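Local coordinates for protein D,D-dipeptidase/D,D-carboxypeptidase (Enterococcus faecalis, PDB 4MUQ) that acts as a zinc-dependent D,D-dipeptidase of the M15B metallopeptidases in vancomycin resistance, and probably also as a D,D-carboxypeptidase, at residues 85-88 with 94-97; 112-117 with 146-151; 235-240 with 245-250. All coordinates share one frame; numbering follows the deposited sequence.

Contact 1 (85-88 with 94-97); sequences DGSL and DFTR. With PE3 (3,6,9,12,15,18,21,24,27,30,33,36,39-tridecaoxahentetracontane-1,41-diol), chain J.
Two first torsions bring the hydroxyls of Ser87 and Thr96 together: in Ser87 OG lies opposite the backbone N (chi1 -176°), while in Thr96 OG1 lies opposite the carbonyl carbon and beside its own N (chi1 -57°). Both residues point their CB toward the facing helix, and the backbones come close enough here for the CA atoms of Ser87 and Thr96 to be 5.7 Å apart. Ser87 OG donates to Thr96 OG1 at 2.8 Å. This bond is one step of a short relay, since Asn91 ND2 hydrogen-bonds to Ser87 OG and Thr96 OG1 is in turn bonded to the carbonyl O of Gly92, one turn earlier. Each of these two buried hydroxyls therefore has partners both across the contact and beyond it. Thr96 OG1 also lies 3.1 Å from Ser87 O, but the angle is too poor for a bond.

Leu88 and Phe95 flank the hydroxyl pair. The side chain of Leu88 starts away from helix 93-99 yet its end returns, so that CD2 rests 3.9 Å from Thr96 CB, the two side chains crossing at about a right angle. Ser87 OG meets the ring of Phe95 at its edge and in its plane, 3.8 Å from CD2. At the outer end, Asp94 N gives a nearly straight hydrogen bond (172°) to ether O40 of a bound polyether, 2.6 Å away.

Helices 77-91 and 93-99 are successive, separated by the single residue Gly92, and the hydroxyl pair bridges them across this break. Phe95 stacks on Tyr99, a residue of the inhibitor pocket, and its side chain lies about 7 Å from the bound phosphinate, which places this helix-to-helix junction beside the substrate-analogue pocket of the Hedgehog/DD-peptidase fold.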
loop_
_atom_site.group_PDB
_atom_site.type_symbol
_atom_site.label_atom_id
_atom_site.label_comp_id
_atom_site.label_asym_id
_atom_site.label_seq_id
_atom_site.Cartn_x
_atom_site.Cartn_y
_atom_site.Cartn_z
ATOM N N ASP A 85 -15.186 9.979 -13.937
ATOM C CA ASP A 85 -16.083 10.696 -14.838
ATOM C C ASP A 85 -17.136 11.504 -14.087
ATOM O O ASP A 85 -17.489 12.603 -14.498
ATOM C CB ASP A 85 -16.731 9.748 -15.844
ATOM C CG ASP A 85 -15.748 9.232 -16.858
ATOM O OD1 ASP A 85 -14.758 9.936 -17.152
ATOM O OD2 ASP A 85 -15.955 8.106 -17.358
ATOM N N GLY A 86 -17.615 10.970 -12.967
ATOM C CA GLY A 86 -18.569 11.698 -12.152
ATOM C C GLY A 86 -17.955 12.952 -11.559
ATOM O O GLY A 86 -18.608 13.983 -11.480
ATOM N N SER A 87 -16.685 12.859 -11.177
ATOM C CA SER A 87 -15.991 14.005 -10.619
ATOM C C SER A 87 -15.711 15.061 -11.691
ATOM O O SER A 87 -15.746 16.254 -11.408
ATOM C CB SER A 87 -14.709 13.542 -9.937
ATOM O OG SER A 87 -14.053 14.625 -9.292
ATOM N N LEU A 88 -15.449 14.626 -12.922
ATOM C CA LEU A 88 -15.308 15.585 -14.010
ATOM C C LEU A 88 -16.551 16.451 -14.084
ATOM O O LEU A 88 -16.468 17.672 -14.214
ATOM C CB LEU A 88 -15.097 14.883 -15.356
ATOM C CG LEU A 88 -13.729 14.243 -15.542
ATOM C CD1 LEU A 88 -13.677 13.555 -16.903
ATOM C CD2 LEU A 88 -12.598 15.258 -15.398
ATOM N N ASP A 94 -9.710 20.166 -13.036
ATOM C CA ASP A 94 -8.558 20.412 -12.170
ATOM C C ASP A 94 -8.657 19.643 -10.852
ATOM O O ASP A 94 -7.701 18.996 -10.411
ATOM C CB ASP A 94 -8.425 21.899 -11.858
ATOM C CG ASP A 94 -8.035 22.723 -13.062
ATOM O OD1 ASP A 94 -7.539 22.138 -14.049
ATOM O OD2 ASP A 94 -8.214 23.960 -13.008
ATOM N N PHE A 95 -9.823 19.725 -10.216
ATOM C CA PHE A 95 -10.050 18.991 -8.980
ATOM C C PHE A 95 -9.889 17.493 -9.198
ATOM O O PHE A 95 -9.242 16.801 -8.412
ATOM C CB PHE A 95 -11.439 19.304 -8.401
ATOM C CG PHE A 95 -11.756 18.531 -7.140
ATOM C CD1 PHE A 95 -11.522 19.098 -5.886
ATOM C CD2 PHE A 95 -12.275 17.243 -7.205
ATOM C CE1 PHE A 95 -11.787 18.373 -4.731
ATOM C CE2 PHE A 95 -12.543 16.517 -6.071
ATOM C CZ PHE A 95 -12.304 17.084 -4.825
ATOM N N THR A 96 -10.516 16.990 -10.253
ATOM C CA THR A 96 -10.481 15.561 -10.523
ATOM C C THR A 96 -9.059 15.050 -10.740
ATOM O O THR A 96 -8.688 14.016 -10.201
ATOM C CB THR A 96 -11.353 15.242 -11.721
ATOM O OG1 THR A 96 -12.681 15.708 -11.454
ATOM C CG2 THR A 96 -11.385 13.746 -11.993
ATOM N N ARG A 97 -8.267 15.783 -11.508
ATOM C CA ARG A 97 -6.886 15.372 -11.747
ATOM C C ARG A 97 -6.077 15.296 -10.455
ATOM O O ARG A 97 -5.170 14.473 -10.337
ATOM C CB ARG A 97 -6.206 16.320 -12.726
ATOM C CG ARG A 97 -6.509 16.042 -14.183
ATOM C CD ARG A 97 -5.823 17.063 -15.083
ATOM N NE ARG A 97 -4.370 17.078 -14.923
ATOM C CZ ARG A 97 -3.701 17.937 -14.155
ATOM N NH1 ARG A 97 -4.350 18.864 -13.460
ATOM N NH2 ARG A 97 -2.379 17.867 -14.080
HETATM O O40 PE3 J . -11.316 22.084 -13.882
HETATM C C39 PE3 J . -11.392 23.453 -13.472
HETATM C C38 PE3 J . -12.547 24.259 -14.073
HETATM O O37 PE3 J . -13.915 23.842 -13.817
HETATM C C36 PE3 J . -14.216 23.792 -12.412
HETATM C C35 PE3 J . -15.676 23.533 -11.988
HETATM O O34 PE3 J . -16.453 22.361 -12.340
HETATM C C33 PE3 J . -16.735 22.249 -13.738
HETATM C C32 PE3 J . -17.562 20.988 -13.891
HETATM O O31 PE3 J . -18.743 21.173 -13.095
#

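Contact 2 (112-117 with 146-151); sequences LAIDLG and YGFTQR. With ZN (zinc ion), chain B; LY0 ((2R)-3-[(R)-[(1R)-1-aminoethyl](hydroxy)phosphoryl]-2-methylpropanoic acid), chain C; 2D8 ((2R)-3-[(R)-[(1S)-1-aminoethyl](hydroxy)phosphoryl]-2-methylpropanoic acid), chain D.
The zinc site of the Hedgehog/DD-peptidase fold sits on a four-stranded antiparallel sheet, and Ile114 meets Phe148 on the side of that sheet away from the metal. Strands 113-118 and 148-150 are not neighbours: strand 168-171 runs between them, so they make no direct backbone pairing and meet through the Phe148 ring, which touches the Ile114 side chain and the carbonyl of Leu112. With CG1 of Ile114 opposite the backbone N (chi1 -172°), CG2 is left to face the aromatic ring, 4.0 Å from Phe148 CE1, and the two side chains cross obliquely. Phe148 CE1 also lies 4.1 Å from Leu112 O. Helix 49-62 covers this buried patch, with Leu55 on Ile114 and Val51 on Phe148, while Tyr171 of the intervening strand packs edge-to-face with the Phe148 ring.

One residue along, the alternation of the strand turns Asp115 to the catalytic side, in the SxHxxGxAxD signature that also supplies His108. Asp115 grips zinc with both carboxylate oxygens, OD1 at 2.0 Å and OD2 at a longer 2.4 Å; His108 and His168 complete the protein ligands. The phosphinate, modelled as two superposed diastereomers, adds O31 at 2.4 Å and O32 at 2.2 Å from the zinc.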
loop_
_atom_site.group_PDB
_atom_site.type_symbol
_atom_site.label_atom_id
_atom_site.label_comp_id
_atom_site.label_asym_id
_atom_site.label_seq_id
_atom_site.Cartn_x
_atom_site.Cartn_y
_atom_site.Cartn_z
ATOM N N LEU A 112 -5.204 -3.062 -1.678
ATOM C CA LEU A 112 -4.233 -2.669 -0.649
ATOM C C LEU A 112 -4.503 -1.295 -0.060
ATOM O O LEU A 112 -3.818 -0.885 0.870
ATOM C CB LEU A 112 -2.821 -2.681 -1.242
ATOM C CG LEU A 112 -2.335 -4.015 -1.825
ATOM C CD1 LEU A 112 -0.985 -3.822 -2.506
ATOM C CD2 LEU A 112 -2.236 -5.119 -0.766
ATOM N N ALA A 113 -5.488 -0.575 -0.597
ATOM C CA ALA A 113 -5.734 0.797 -0.152
ATOM C C ALA A 113 -7.104 0.947 0.452
ATOM O O ALA A 113 -8.067 0.340 0.009
ATOM C CB ALA A 113 -5.566 1.769 -1.312
ATOM N N ILE A 114 -7.176 1.794 1.466
ATOM C CA ILE A 114 -8.439 2.065 2.121
ATOM C C ILE A 114 -8.553 3.549 2.444
ATOM O O ILE A 114 -7.590 4.186 2.867
ATOM C CB ILE A 114 -8.617 1.177 3.374
ATOM C CG1 ILE A 114 -10.031 1.333 3.931
ATOM C CG2 ILE A 114 -7.550 1.461 4.427
ATOM C CD1 ILE A 114 -10.625 0.056 4.474
ATOM N N ASP A 115 -9.755 4.086 2.225
ATOM C CA ASP A 115 -10.106 5.426 2.672
ATOM C C ASP A 115 -10.881 5.281 3.967
ATOM O O ASP A 115 -11.851 4.518 4.032
ATOM C CB ASP A 115 -10.941 6.152 1.604
ATOM C CG ASP A 115 -10.161 6.404 0.317
ATOM O OD1 ASP A 115 -8.944 6.448 0.375
ATOM O OD2 ASP A 115 -10.716 6.534 -0.793
ATOM N N LEU A 116 -10.461 6.019 4.992
ATOM C CA LEU A 116 -11.090 5.974 6.302
ATOM C C LEU A 116 -11.709 7.327 6.656
ATOM O O LEU A 116 -11.243 8.377 6.197
ATOM C CB LEU A 116 -10.055 5.618 7.369
ATOM C CG LEU A 116 -9.345 4.282 7.159
ATOM C CD1 LEU A 116 -8.235 4.128 8.180
ATOM C CD2 LEU A 116 -10.330 3.127 7.275
ATOM N N GLY A 117 -12.750 7.305 7.476
ATOM C CA GLY A 117 -13.367 8.544 7.907
ATOM C C GLY A 117 -13.888 8.474 9.318
ATOM O O GLY A 117 -14.124 7.391 9.868
ATOM N N TYR A 146 2.236 -1.476 11.660
ATOM C CA TYR A 146 1.457 -2.636 11.231
ATOM C C TYR A 146 1.478 -2.876 9.729
ATOM O O TYR A 146 0.913 -3.862 9.253
ATOM C CB TYR A 146 0.006 -2.529 11.718
ATOM C CG TYR A 146 -0.133 -2.687 13.213
ATOM C CD1 TYR A 146 -0.462 -3.917 13.767
ATOM C CD2 TYR A 146 0.076 -1.612 14.071
ATOM C CE1 TYR A 146 -0.583 -4.076 15.134
ATOM C CE2 TYR A 146 -0.039 -1.760 15.439
ATOM C CZ TYR A 146 -0.371 -2.991 15.965
ATOM O OH TYR A 146 -0.488 -3.143 17.330
ATOM N N GLY A 147 2.125 -2.000 8.973
ATOM C CA GLY A 147 2.208 -2.209 7.545
ATOM C C GLY A 147 1.536 -1.164 6.672
ATOM O O GLY A 147 1.594 -1.261 5.444
ATOM N N PHE A 148 0.884 -0.182 7.293
ATOM C CA PHE A 148 0.180 0.865 6.546
ATOM C C PHE A 148 0.935 2.194 6.530
ATOM O O PHE A 148 1.673 2.519 7.475
ATOM C CB PHE A 148 -1.212 1.109 7.154
ATOM C CG PHE A 148 -2.305 0.209 6.622
ATOM C CD1 PHE A 148 -2.947 0.511 5.421
ATOM C CD2 PHE A 148 -2.720 -0.907 7.340
ATOM C CE1 PHE A 148 -3.967 -0.287 4.948
ATOM C CE2 PHE A 148 -3.750 -1.713 6.863
ATOM C CZ PHE A 148 -4.370 -1.392 5.665
ATOM N N THR A 149 0.744 2.965 5.461
ATOM C CA THR A 149 1.333 4.295 5.348
ATOM C C THR A 149 0.262 5.273 4.856
ATOM O O THR A 149 -0.601 4.892 4.064
ATOM C CB THR A 149 2.570 4.287 4.395
ATOM O OG1 THR A 149 3.305 5.509 4.537
ATOM C CG2 THR A 149 2.173 4.088 2.926
ATOM N N GLN A 150 0.311 6.524 5.297
ATOM C CA GLN A 150 -0.568 7.522 4.693
ATOM C C GLN A 150 0.048 7.877 3.343
ATOM O O GLN A 150 1.199 8.317 3.253
ATOM C CB GLN A 150 -0.699 8.760 5.559
ATOM C CG GLN A 150 -1.737 9.725 5.015
ATOM C CD GLN A 150 -1.776 11.014 5.778
ATOM O OE1 GLN A 150 -1.522 11.051 6.986
ATOM N NE2 GLN A 150 -2.073 12.096 5.077
ATOM N N ARG A 151 -0.715 7.663 2.289
ATOM C CA ARG A 151 -0.154 7.620 0.946
ATOM C C ARG A 151 0.222 8.968 0.349
ATOM O O ARG A 151 1.264 9.074 -0.328
ATOM C CB ARG A 151 -1.119 6.877 0.027
ATOM C CG ARG A 151 -0.619 6.666 -1.398
ATOM C CD ARG A 151 0.624 5.799 -1.407
ATOM N NE ARG A 151 1.089 5.519 -2.766
ATOM C CZ ARG A 151 1.916 6.299 -3.458
ATOM N NH1 ARG A 151 2.352 7.442 -2.949
ATOM N NH2 ARG A 151 2.290 5.927 -4.675
HETATM ZN ZN ZN B . -8.456 6.481 -1.527
HETATM P P LY0 C . -9.134 8.575 -3.356
HETATM C C1 LY0 C . -11.231 9.237 -4.795
HETATM N N1 LY0 C . -10.452 10.890 -3.336
HETATM C C2 LY0 C . -10.696 9.504 -3.403
HETATM C C4 LY0 C . -8.007 9.165 -4.651
HETATM C C5 LY0 C . -6.975 8.163 -5.072
HETATM C C6 LY0 C . -7.583 7.172 -6.052
HETATM C C7 LY0 C . -5.799 8.913 -5.674
HETATM O O31 LY0 C . -9.437 7.085 -3.638
HETATM O O32 LY0 C . -8.531 8.634 -1.915
HETATM O O61 LY0 C . -7.143 6.034 -6.029
HETATM O O62 LY0 C . -8.441 7.551 -6.831
HETATM C C4 2D8 D . -7.997 9.163 -4.650
HETATM C C5 2D8 D . -6.971 8.161 -5.073
HETATM C C6 2D8 D . -7.583 7.171 -6.053
HETATM C C7 2D8 D . -5.797 8.912 -5.675
HETATM N N1 2D8 D . -11.464 9.287 -2.342
HETATM P P 2D8 D . -9.127 8.578 -3.357
HETATM C C1 2D8 D . -11.241 9.258 -4.770
HETATM C C2 2D8 D . -10.626 9.599 -3.427
HETATM O O31 2D8 D . -9.452 7.094 -3.647
HETATM O O32 2D8 D . -8.533 8.634 -1.912
HETATM O O61 2D8 D . -7.144 6.033 -6.029
HETATM O O62 2D8 D . -8.441 7.551 -6.831
#

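Contact 3 (235-240 with 245-250); sequences YQISGN and FVVTIW. With PE3 (3,6,9,12,15,18,21,24,27,30,33,36,39-tridecaoxahentetracontane-1,41-diol), chain I.
Ile249 CD1 reaches Tyr235 CB at 3.6 Å and Ile237 CG2 reaches Phe245 CB at 4.2 Å, forming the apolar centre on one face of this antiparallel beta hairpin. Val247 lies between them, its CG2 4.3 Å from Ile237 CG1. Ile6 of strand 3-9 and Ile229 of strand 224-230 cover the same face.

Between the strands, whose axes run at 165°, the main chains of Gln236 and Thr248 exchange two hydrogen bonds, as do those of Ser238 and Val246.

The opposite face, with Gln236, Ser238, Val246 and Thr248, is more polar. A water donates to Val246 O at 2.8 Å, more weakly to Gln236 O, and bonds to Thr248 OG1, which is also held by His176. At the open end, CG of Gln236 lies beside its backbone N (chi1 -66°), carrying OE1 to the edge of the Trp250 indole. Trp250 NE1 donates to Gln236 OE1 at 3.2 Å, from above the carbonyl plane, with amide and ring planes 50° apart. A polyether carbon, C42, lies over one indole face, offset toward its rim.

The chemistry thus divides the hairpin: backbone bonds set its register, one face packs mainly through hydrocarbon, and the other satisfies polar groups through water and side chains.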
loop_
_atom_site.group_PDB
_atom_site.type_symbol
_atom_site.label_atom_id
_atom_site.label_comp_id
_atom_site.label_asym_id
_atom_site.label_seq_id
_atom_site.Cartn_x
_atom_site.Cartn_y
_atom_site.Cartn_z
ATOM N N TYR A 235 10.070 -15.565 4.384
ATOM C CA TYR A 235 10.403 -14.535 3.406
ATOM C C TYR A 235 9.195 -14.074 2.606
ATOM O O TYR A 235 8.191 -14.785 2.512
ATOM C CB TYR A 235 11.475 -15.039 2.441
ATOM C CG TYR A 235 10.972 -16.051 1.440
ATOM C CD1 TYR A 235 10.594 -15.661 0.159
ATOM C CD2 TYR A 235 10.874 -17.395 1.775
ATOM C CE1 TYR A 235 10.138 -16.581 -0.757
ATOM C CE2 TYR A 235 10.421 -18.321 0.866
ATOM C CZ TYR A 235 10.053 -17.908 -0.397
ATOM O OH TYR A 235 9.600 -18.837 -1.302
ATOM N N GLN A 236 9.322 -12.889 2.022
ATOM C CA GLN A 236 8.323 -12.347 1.112
ATOM C C GLN A 236 9.027 -11.808 -0.115
ATOM O O GLN A 236 10.168 -11.342 -0.032
ATOM C CB GLN A 236 7.576 -11.183 1.754
ATOM C CG GLN A 236 6.722 -11.538 2.947
ATOM C CD GLN A 236 6.430 -10.319 3.800
ATOM O OE1 GLN A 236 7.324 -9.788 4.461
ATOM N NE2 GLN A 236 5.184 -9.860 3.777
ATOM N N ILE A 237 8.348 -11.881 -1.252
ATOM C CA ILE A 237 8.816 -11.251 -2.475
ATOM C C ILE A 237 7.677 -10.455 -3.092
ATOM O O ILE A 237 6.538 -10.929 -3.151
ATOM C CB ILE A 237 9.317 -12.295 -3.501
ATOM C CG1 ILE A 237 10.428 -13.150 -2.890
ATOM C CG2 ILE A 237 9.805 -11.597 -4.774
ATOM C CD1 ILE A 237 10.910 -14.275 -3.786
ATOM N N SER A 238 7.974 -9.240 -3.534
ATOM C CA SER A 238 6.984 -8.445 -4.257
ATOM C C SER A 238 7.619 -7.849 -5.499
ATOM O O SER A 238 8.801 -7.512 -5.494
ATOM C CB SER A 238 6.477 -7.294 -3.381
ATOM O OG SER A 238 5.564 -6.482 -4.113
ATOM N N GLY A 239 6.838 -7.689 -6.556
ATOM C CA GLY A 239 7.243 -6.800 -7.629
ATOM C C GLY A 239 7.130 -5.347 -7.176
ATOM O O GLY A 239 6.398 -5.026 -6.210
ATOM N N ASN A 240 7.813 -4.447 -7.879
ATOM C CA ASN A 240 7.641 -3.023 -7.599
ATOM C C ASN A 240 6.769 -2.304 -8.630
ATOM O O ASN A 240 6.578 -1.084 -8.556
ATOM C CB ASN A 240 8.976 -2.303 -7.399
ATOM C CG ASN A 240 9.832 -2.249 -8.660
ATOM O OD1 ASN A 240 9.414 -2.649 -9.758
ATOM N ND2 ASN A 240 11.055 -1.747 -8.505
ATOM N N PHE A 245 12.106 -6.683 -8.300
ATOM C CA PHE A 245 11.529 -7.324 -7.140
ATOM C C PHE A 245 12.167 -6.807 -5.862
ATOM O O PHE A 245 13.354 -6.450 -5.841
ATOM C CB PHE A 245 11.713 -8.844 -7.233
ATOM C CG PHE A 245 11.111 -9.462 -8.466
ATOM C CD1 PHE A 245 9.748 -9.746 -8.520
ATOM C CD2 PHE A 245 11.895 -9.746 -9.574
ATOM C CE1 PHE A 245 9.189 -10.317 -9.654
ATOM C CE2 PHE A 245 11.341 -10.314 -10.715
ATOM C CZ PHE A 245 9.982 -10.601 -10.754
ATOM N N VAL A 246 11.373 -6.776 -4.797
ATOM C CA VAL A 246 11.871 -6.501 -3.462
ATOM C C VAL A 246 11.696 -7.758 -2.616
ATOM O O VAL A 246 10.591 -8.316 -2.525
ATOM C CB VAL A 246 11.132 -5.324 -2.820
ATOM C CG1 VAL A 246 11.623 -5.100 -1.394
ATOM C CG2 VAL A 246 11.351 -4.077 -3.650
ATOM N N VAL A 247 12.788 -8.197 -2.007
ATOM C CA VAL A 247 12.815 -9.416 -1.213
ATOM C C VAL A 247 12.978 -9.058 0.260
ATOM O O VAL A 247 13.871 -8.276 0.619
ATOM C CB VAL A 247 13.985 -10.336 -1.650
ATOM C CG1 VAL A 247 13.998 -11.615 -0.832
ATOM C CG2 VAL A 247 13.879 -10.636 -3.143
ATOM N N THR A 248 12.126 -9.639 1.105
ATOM C CA THR A 248 12.157 -9.401 2.543
ATOM C C THR A 248 12.424 -10.723 3.247
ATOM O O THR A 248 11.666 -11.679 3.091
ATOM C CB THR A 248 10.814 -8.794 3.042
ATOM O OG1 THR A 248 10.542 -7.587 2.321
ATOM C CG2 THR A 248 10.886 -8.472 4.522
ATOM N N ILE A 249 13.516 -10.781 4.006
ATOM C CA ILE A 249 13.932 -12.006 4.677
ATOM C C ILE A 249 13.898 -11.801 6.183
ATOM O O ILE A 249 14.512 -10.870 6.697
ATOM C CB ILE A 249 15.376 -12.388 4.291
ATOM C CG1 ILE A 249 15.540 -12.476 2.772
ATOM C CG2 ILE A 249 15.788 -13.684 4.982
ATOM C CD1 ILE A 249 14.680 -13.520 2.133
ATOM N N TRP A 250 13.178 -12.669 6.885
ATOM C CA TRP A 250 13.088 -12.598 8.330
ATOM C C TRP A 250 14.089 -13.597 8.913
ATOM O O TRP A 250 14.004 -14.805 8.670
ATOM C CB TRP A 250 11.647 -12.866 8.789
ATOM C CG TRP A 250 10.636 -11.923 8.141
ATOM C CD1 TRP A 250 10.351 -11.808 6.802
ATOM C CD2 TRP A 250 9.786 -10.979 8.808
ATOM N NE1 TRP A 250 9.384 -10.850 6.602
ATOM C CE2 TRP A 250 9.020 -10.328 7.815
ATOM C CE3 TRP A 250 9.596 -10.624 10.149
ATOM C CZ2 TRP A 250 8.082 -9.339 8.124
ATOM C CZ3 TRP A 250 8.665 -9.645 10.454
ATOM C CH2 TRP A 250 7.920 -9.013 9.446
HETATM O O43 PE3 I . 6.109 -13.580 9.761
HETATM C C42 PE3 I . 5.846 -12.338 9.099
HETATM C C41 PE3 I . 4.995 -12.565 7.843
HETATM O O40 PE3 I . 5.666 -13.434 6.902
HETATM C C39 PE3 I . 4.836 -13.613 5.731
HETATM C C38 PE3 I . 5.472 -14.526 4.677
HETATM O O37 PE3 I . 5.720 -15.845 5.195
HETATM O O HOH W 1 9.218 -8.231 -0.077
#

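The three contacts follow one another along the chain without interleaving. Contact 1 joins helices 77-91 and 93-99, and the next regular element after them is strand 113-118 of contact 2; their centres lie 22 Å apart, yet both border the region holding zinc and inhibitor. Contact 3 closes a hairpin in a separate four-stranded antiparallel sheet near the C-terminus, away from the zinc and inhibitor sites. Its centre is 20 Å from that of contact 2 and 36 Å from that of contact 1, on the other side of the chain's centre. The chain thus pairs a metallopeptidase part, with helical junction and zinc-bearing sheet, with a second sheet remote from the catalytic metal.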